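Local coordinates for protein alpha-2,3/8-sialyltransferase (Campylobacter jejuni, PDB 1RO7) that probably transfers sialic acid from its CMP-activated donor to the ends of glycan acceptors, forming alpha-2,3 and alpha-2,8 linkages, at residues 69-74 and 234-239. The protein carries 1 engineered substitution. Sequence-based numbering, arbitrary orientation.
Sequences QEYETE and QEKNNY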
loop_
_atom_site.group_PDB
_atom_site.type_symbol
_atom_site.label_atom_id
_atom_site.label_comp_id
_atom_site.label_asym_id
_atom_site.label_seq_id
_atom_site.Cartn_x
_atom_site.Cartn_y
_atom_site.Cartn_z
ATOM N N GLN A 69 29.496 22.038 -12.010
ATOM C CA GLN A 69 30.554 21.069 -12.307
ATOM C C GLN A 69 31.580 20.840 -11.193
ATOM O O GLN A 69 32.743 20.545 -11.470
ATOM C CB GLN A 69 31.288 21.465 -13.599
ATOM C CG GLN A 69 30.386 21.511 -14.833
ATOM C CD GLN A 69 31.146 21.810 -16.119
ATOM O OE1 GLN A 69 30.542 22.026 -17.169
ATOM N NE2 GLN A 69 32.472 21.818 -16.042
ATOM N N GLU A 70 31.157 20.968 -9.940
ATOM C CA GLU A 70 32.063 20.751 -8.816
ATOM C C GLU A 70 32.111 19.266 -8.483
ATOM O O GLU A 70 33.139 18.746 -8.057
ATOM C CB GLU A 70 31.604 21.546 -7.594
ATOM C CG GLU A 70 31.573 23.042 -7.816
ATOM C CD GLU A 70 31.092 23.797 -6.594
ATOM O OE1 GLU A 70 31.789 23.768 -5.556
ATOM O OE2 GLU A 70 30.013 24.418 -6.674
ATOM N N TYR A 71 30.983 18.590 -8.670
ATOM C CA TYR A 71 30.898 17.160 -8.423
ATOM C C TYR A 71 29.868 16.560 -9.348
ATOM O O TYR A 71 29.108 17.270 -10.011
ATOM C CB TYR A 71 30.467 16.839 -6.984
ATOM C CG TYR A 71 31.436 17.237 -5.895
ATOM C CD1 TYR A 71 31.437 18.528 -5.380
ATOM C CD2 TYR A 71 32.344 16.313 -5.365
ATOM C CE1 TYR A 71 32.308 18.897 -4.363
ATOM C CE2 TYR A 71 33.226 16.673 -4.348
ATOM C CZ TYR A 71 33.200 17.969 -3.851
ATOM O OH TYR A 71 34.051 18.353 -2.842
ATOM N N GLU A 72 29.864 15.238 -9.395
ATOM C CA GLU A 72 28.896 14.497 -10.172
ATOM C C GLU A 72 28.595 13.264 -9.338
ATOM O O GLU A 72 29.435 12.811 -8.554
ATOM C CB GLU A 72 29.446 14.108 -11.549
ATOM C CG GLU A 72 30.690 13.246 -11.543
ATOM C CD GLU A 72 31.021 12.718 -12.931
ATOM O OE1 GLU A 72 32.181 12.315 -13.158
ATOM O OE2 GLU A 72 30.112 12.699 -13.792
ATOM N N THR A 73 27.387 12.742 -9.467
ATOM C CA THR A 73 27.025 11.562 -8.710
ATOM C C THR A 73 25.983 10.761 -9.450
ATOM O O THR A 73 25.110 11.315 -10.121
ATOM C CB THR A 73 26.484 11.924 -7.309
ATOM O OG1 THR A 73 26.321 10.722 -6.545
ATOM C CG2 THR A 73 25.141 12.639 -7.416
ATOM N N GLU A 74 26.087 9.445 -9.332
ATOM C CA GLU A 74 25.156 8.553 -9.987
ATOM C C GLU A 74 23.904 8.398 -9.137
ATOM O O GLU A 74 22.783 8.493 -9.639
ATOM C CB GLU A 74 25.811 7.186 -10.198
ATOM C CG GLU A 74 25.035 6.270 -11.121
ATOM C CD GLU A 74 25.704 4.919 -11.295
ATOM O OE1 GLU A 74 26.927 4.889 -11.557
ATOM O OE2 GLU A 74 25.005 3.889 -11.173
ATOM N N GLN A 234 43.296 17.258 -6.538
ATOM C CA GLN A 234 42.986 18.487 -7.251
ATOM C C GLN A 234 42.589 19.556 -6.244
ATOM O O GLN A 234 41.918 19.269 -5.253
ATOM C CB GLN A 234 41.838 18.266 -8.234
ATOM C CG GLN A 234 41.622 19.437 -9.175
ATOM C CD GLN A 234 40.364 19.298 -10.002
ATOM O OE1 GLN A 234 40.091 18.239 -10.571
ATOM N NE2 GLN A 234 39.591 20.375 -10.086
ATOM N N GLU A 235 43.005 20.789 -6.502
ATOM C CA GLU A 235 42.700 21.900 -5.609
ATOM C C GLU A 235 41.295 22.433 -5.894
ATOM O O GLU A 235 40.738 22.196 -6.968
ATOM C CB GLU A 235 43.724 23.020 -5.808
ATOM C CG GLU A 235 43.867 23.954 -4.619
ATOM C CD GLU A 235 44.857 23.437 -3.588
ATOM O OE1 GLU A 235 44.758 22.254 -3.200
ATOM O OE2 GLU A 235 45.734 24.220 -3.164
ATOM N N LYS A 236 40.726 23.146 -4.924
ATOM C CA LYS A 236 39.397 23.733 -5.076
ATOM C C LYS A 236 39.465 25.228 -4.790
ATOM O O LYS A 236 40.040 25.654 -3.788
ATOM C CB LYS A 236 38.389 23.065 -4.128
ATOM C CG LYS A 236 38.053 21.622 -4.496
ATOM C CD LYS A 236 37.092 20.972 -3.502
ATOM C CE LYS A 236 35.721 21.637 -3.511
ATOM N NZ LYS A 236 34.806 21.040 -2.493
ATOM N N ASN A 237 38.875 26.019 -5.681
ATOM C CA ASN A 237 38.872 27.471 -5.545
ATOM C C ASN A 237 37.475 28.046 -5.727
ATOM O O ASN A 237 36.734 27.619 -6.612
ATOM C CB ASN A 237 39.817 28.086 -6.577
ATOM C CG ASN A 237 41.267 27.730 -6.322
ATOM O OD1 ASN A 237 41.863 28.175 -5.340
ATOM N ND2 ASN A 237 41.843 26.915 -7.200
ATOM N N ASN A 238 37.124 29.021 -4.892
ATOM C CA ASN A 238 35.810 29.656 -4.965
ATOM C C ASN A 238 34.728 28.603 -5.185
ATOM O O ASN A 238 33.847 28.759 -6.032
ATOM C CB ASN A 238 35.777 30.673 -6.111
ATOM C CG ASN A 238 36.644 31.887 -5.837
ATOM O OD1 ASN A 238 36.415 32.626 -4.876
ATOM N ND2 ASN A 238 37.646 32.102 -6.684
ATOM N N TYR A 239 34.814 27.525 -4.414
ATOM C CA TYR A 239 33.866 26.426 -4.508
ATOM C C TYR A 239 32.718 26.624 -3.526
ATOM O O TYR A 239 32.738 27.540 -2.708
ATOM C CB TYR A 239 34.570 25.105 -4.198
ATOM C CG TYR A 239 35.199 25.073 -2.822
ATOM C CD1 TYR A 239 36.338 25.829 -2.537
ATOM C CD2 TYR A 239 34.641 24.314 -1.797
ATOM C CE1 TYR A 239 36.905 25.829 -1.262
ATOM C CE2 TYR A 239 35.199 24.305 -0.518
ATOM C CZ TYR A 239 36.329 25.065 -0.259
ATOM O OH TYR A 239 36.886 25.061 1.000
HETATM O O HOH W 1 32.183 22.386 -3.347
#
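K236 reaches across to Y71 and ends in a hydrogen bond, K236 NZ donating to Y71 OH over 2.8 Å. Traced outward, its CB already heads for the opposite segment, and CG follows beside the backbone N, anti to the carbonyl carbon. A turn about the CG–CD bond (chi3 65°) then redirects the chain. K236 CD lies 4.1 Å and K236 CE 3.7 Å from Y71 OH, before NZ arrives at the edge of the tyrosine ring, near its plane. The two side chains cross at about a right angle, and the ammonium group meets the hydroxyl and not the ring face.

K236 NZ also donates to the backbone O of E36 and, at 3.1 Å, to a water. The same water lies 2.6 Å from E70 OE1, to which it can donate, though other acceptors compete for its protons. E70 OE1 is 5.1 Å from K236 NZ, too far for a direct salt bridge, and the water bridges the two groups. E70 OE1 lies 3.4 Å from Y239 CB, while E70 OE2 is bound by T240 OG1 and N68 ND2. Y71 OH has a second partner in E36 OE1.

This buried polar cluster joins the turn between helix 55-67, ended by a Schellman motif at Q69, and strand 72-78 of the Rossmann-like parallel sheet to the loop after strand 234-235; Y39 of the antiparallel partner strand 38-39 meets the Y71 ring edge-to-face and makes a cation-pi contact with K236.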